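Side-chain contact in alanine racemase (Corynebacterium glutamicum, PDB 2DY3), which is a two-domain enzyme of the alanine racemase family, with a TIM-barrel N-terminal domain, and carries bound pyridoxal-5'-phosphate: residues T17-L20 and K21-G25. Sequence-based numbering, arbitrary orientation.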
ATOM      1  N   THR B  17     -19.875   9.536  13.156  1.00 16.99           N
ATOM      2  CA  THR B  17     -19.459   9.820  14.525  1.00 18.99           C
ATOM      3  C   THR B  17     -20.671  10.116  15.403  1.00 20.38           C
ATOM      4  O   THR B  17     -20.762   9.628  16.529  1.00 20.77           O
ATOM      5  CB  THR B  17     -18.488  11.012  14.580  1.00 17.18           C
ATOM      6  OG1 THR B  17     -17.303  10.695  13.836  1.00 16.59           O
ATOM      7  CG2 THR B  17     -18.101  11.317  16.025  1.00 15.48           C
ATOM      8  N   ARG B  18     -21.604  10.910  14.882  1.00 23.78           N
ATOM      9  CA  ARG B  18     -22.822  11.256  15.619  1.00 25.66           C
ATOM     10  C   ARG B  18     -23.676  10.009  15.869  1.00 25.62           C
ATOM     11  O   ARG B  18     -24.209   9.820  16.962  1.00 27.14           O
ATOM     12  CB  ARG B  18     -23.644  12.291  14.843  1.00 26.25           C
ATOM     13  CG  ARG B  18     -23.023  13.678  14.793  1.00 29.39           C
ATOM     14  CD  ARG B  18     -23.817  14.620  13.890  1.00 34.76           C
ATOM     15  NE  ARG B  18     -25.217  14.745  14.297  1.00 40.41           N
ATOM     16  CZ  ARG B  18     -26.116  15.503  13.670  1.00 43.01           C
ATOM     17  NH1 ARG B  18     -25.768  16.211  12.602  1.00 43.28           N
ATOM     18  NH2 ARG B  18     -27.368  15.553  14.110  1.00 43.70           N
ATOM     19  N   VAL B  19     -23.804   9.164  14.852  1.00 24.14           N
ATOM     20  CA  VAL B  19     -24.588   7.938  14.976  1.00 23.12           C
ATOM     21  C   VAL B  19     -23.980   6.979  15.998  1.00 22.64           C
ATOM     22  O   VAL B  19     -24.698   6.265  16.701  1.00 22.31           O
ATOM     23  CB  VAL B  19     -24.695   7.202  13.623  1.00 23.96           C
ATOM     24  CG1 VAL B  19     -25.278   5.815  13.830  1.00 23.78           C
ATOM     25  CG2 VAL B  19     -25.564   7.996  12.668  1.00 22.14           C
ATOM     26  N   LEU B  20     -22.654   6.956  16.074  1.00 20.98           N
ATOM     27  CA  LEU B  20     -21.991   6.075  17.025  1.00 20.27           C
ATOM     28  C   LEU B  20     -22.085   6.663  18.431  1.00 20.54           C
ATOM     29  O   LEU B  20     -22.223   5.929  19.412  1.00 20.05           O
ATOM     30  CB  LEU B  20     -20.525   5.868  16.635  1.00 19.25           C
ATOM     31  CG  LEU B  20     -20.277   5.136  15.314  1.00 19.54           C
ATOM     32  CD1 LEU B  20     -18.790   4.985  15.086  1.00 20.08           C
ATOM     33  CD2 LEU B  20     -20.943   3.769  15.343  1.00 19.28           C
ATOM     34  N   LYS B  21     -22.018   7.986  18.525  1.00 20.36           N
ATOM     35  CA  LYS B  21     -22.103   8.651  19.816  1.00 22.10           C
ATOM     36  C   LYS B  21     -23.486   8.391  20.415  1.00 24.19           C
ATOM     37  O   LYS B  21     -23.610   8.046  21.589  1.00 23.73           O
ATOM     38  CB  LYS B  21     -21.862  10.158  19.660  1.00 23.80           C
ATOM     39  CG  LYS B  21     -21.583  10.877  20.973  1.00 26.93           C
ATOM     40  CD  LYS B  21     -20.358  10.286  21.664  1.00 28.34           C
ATOM     41  CE  LYS B  21     -20.140  10.876  23.051  1.00 29.54           C
ATOM     42  NZ  LYS B  21     -19.828  12.323  23.003  1.00 32.69           N
ATOM     43  N   GLN B  22     -24.528   8.540  19.605  1.00 25.86           N
ATOM     44  CA  GLN B  22     -25.876   8.295  20.100  1.00 28.56           C
ATOM     45  C   GLN B  22     -26.004   6.848  20.582  1.00 27.24           C
ATOM     46  O   GLN B  22     -26.563   6.592  21.646  1.00 27.85           O
ATOM     47  CB  GLN B  22     -26.914   8.575  19.010  1.00 32.56           C
ATOM     48  CG  GLN B  22     -28.352   8.472  19.508  1.00 39.10           C
ATOM     49  CD  GLN B  22     -28.668   9.489  20.602  1.00 41.82           C
ATOM     50  OE1 GLN B  22     -29.716   9.419  21.253  1.00 45.36           O
ATOM     51  NE2 GLN B  22     -27.766  10.446  20.799  1.00 42.98           N
ATOM     52  N   MET B  23     -25.470   5.912  19.805  1.00 25.90           N
ATOM     53  CA  MET B  23     -25.522   4.491  20.151  1.00 26.40           C
ATOM     54  C   MET B  23     -24.725   4.111  21.401  1.00 25.73           C
ATOM     55  O   MET B  23     -25.033   3.116  22.059  1.00 25.65           O
ATOM     56  CB  MET B  23     -25.013   3.642  18.983  1.00 26.87           C
ATOM     57  CG  MET B  23     -25.914   3.625  17.764  1.00 28.11           C
ATOM     58  SD  MET B  23     -25.220   2.594  16.459  1.00 30.06           S
ATOM     59  CE  MET B  23     -25.529   0.957  17.120  1.00 28.61           C
ATOM     60  N   ALA B  24     -23.691   4.882  21.718  1.00 23.82           N
ATOM     61  CA  ALA B  24     -22.871   4.583  22.886  1.00 23.18           C
ATOM     62  C   ALA B  24     -23.579   4.946  24.187  1.00 24.21           C
ATOM     63  O   ALA B  24     -23.364   4.314  25.218  1.00 25.36           O
ATOM     64  CB  ALA B  24     -21.539   5.319  22.790  1.00 22.80           C
ATOM     65  N   GLY B  25     -24.436   5.959  24.139  1.00 25.68           N
ATOM     66  CA  GLY B  25     -25.135   6.363  25.343  1.00 26.48           C
ATOM     67  C   GLY B  25     -24.180   6.934  26.377  1.00 26.77           C
ATOM     68  O   GLY B  25     -23.394   7.824  26.064  1.00 27.37           O
TER
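V19 and M23, one helical turn apart, lie side by side and point the same way, the methyl CG1 of V19 standing 4.2 Å from the sulfur SD of M23. V19 turns CG1 anti to its own backbone N (chi1 169°), which sets that methyl beside the carbonyl carbon and so on the flank facing M23. The methionine runs extended through CG and SD, with CG 3.1 Å from V19 O, and only then bends. M23 N also donates to V19 O at 3.2 Å, lying above the carbonyl plane, 37° out of it; the backbone N-H and the CG methylene thus meet the same oxygen. Three further i to i+4 bonds run alongside: K21 N to T17 O, Q22 N to R18 O and A24 N to L20 O, the last distinctly bent at 132°. K21 rests its CB 3.4 Å from T17 O, then bends twice, and its NZ hydrogen-bonds G53 O, while T17 OG1 hydrogen-bonds I13 O within the same helix. The helix stops at A24, and G25, the first residue past it, has positive phi. This is the last part of helix 10-24, just before strand 28-32 of the parallel barrel sheet; L20 and M23 pack on F202 of helix 199-202, the L20 side chain about 8 Å from pyridoxal-5'-phosphate, and T17 and L20 both touch F219 in a loop beyond strand 212-213.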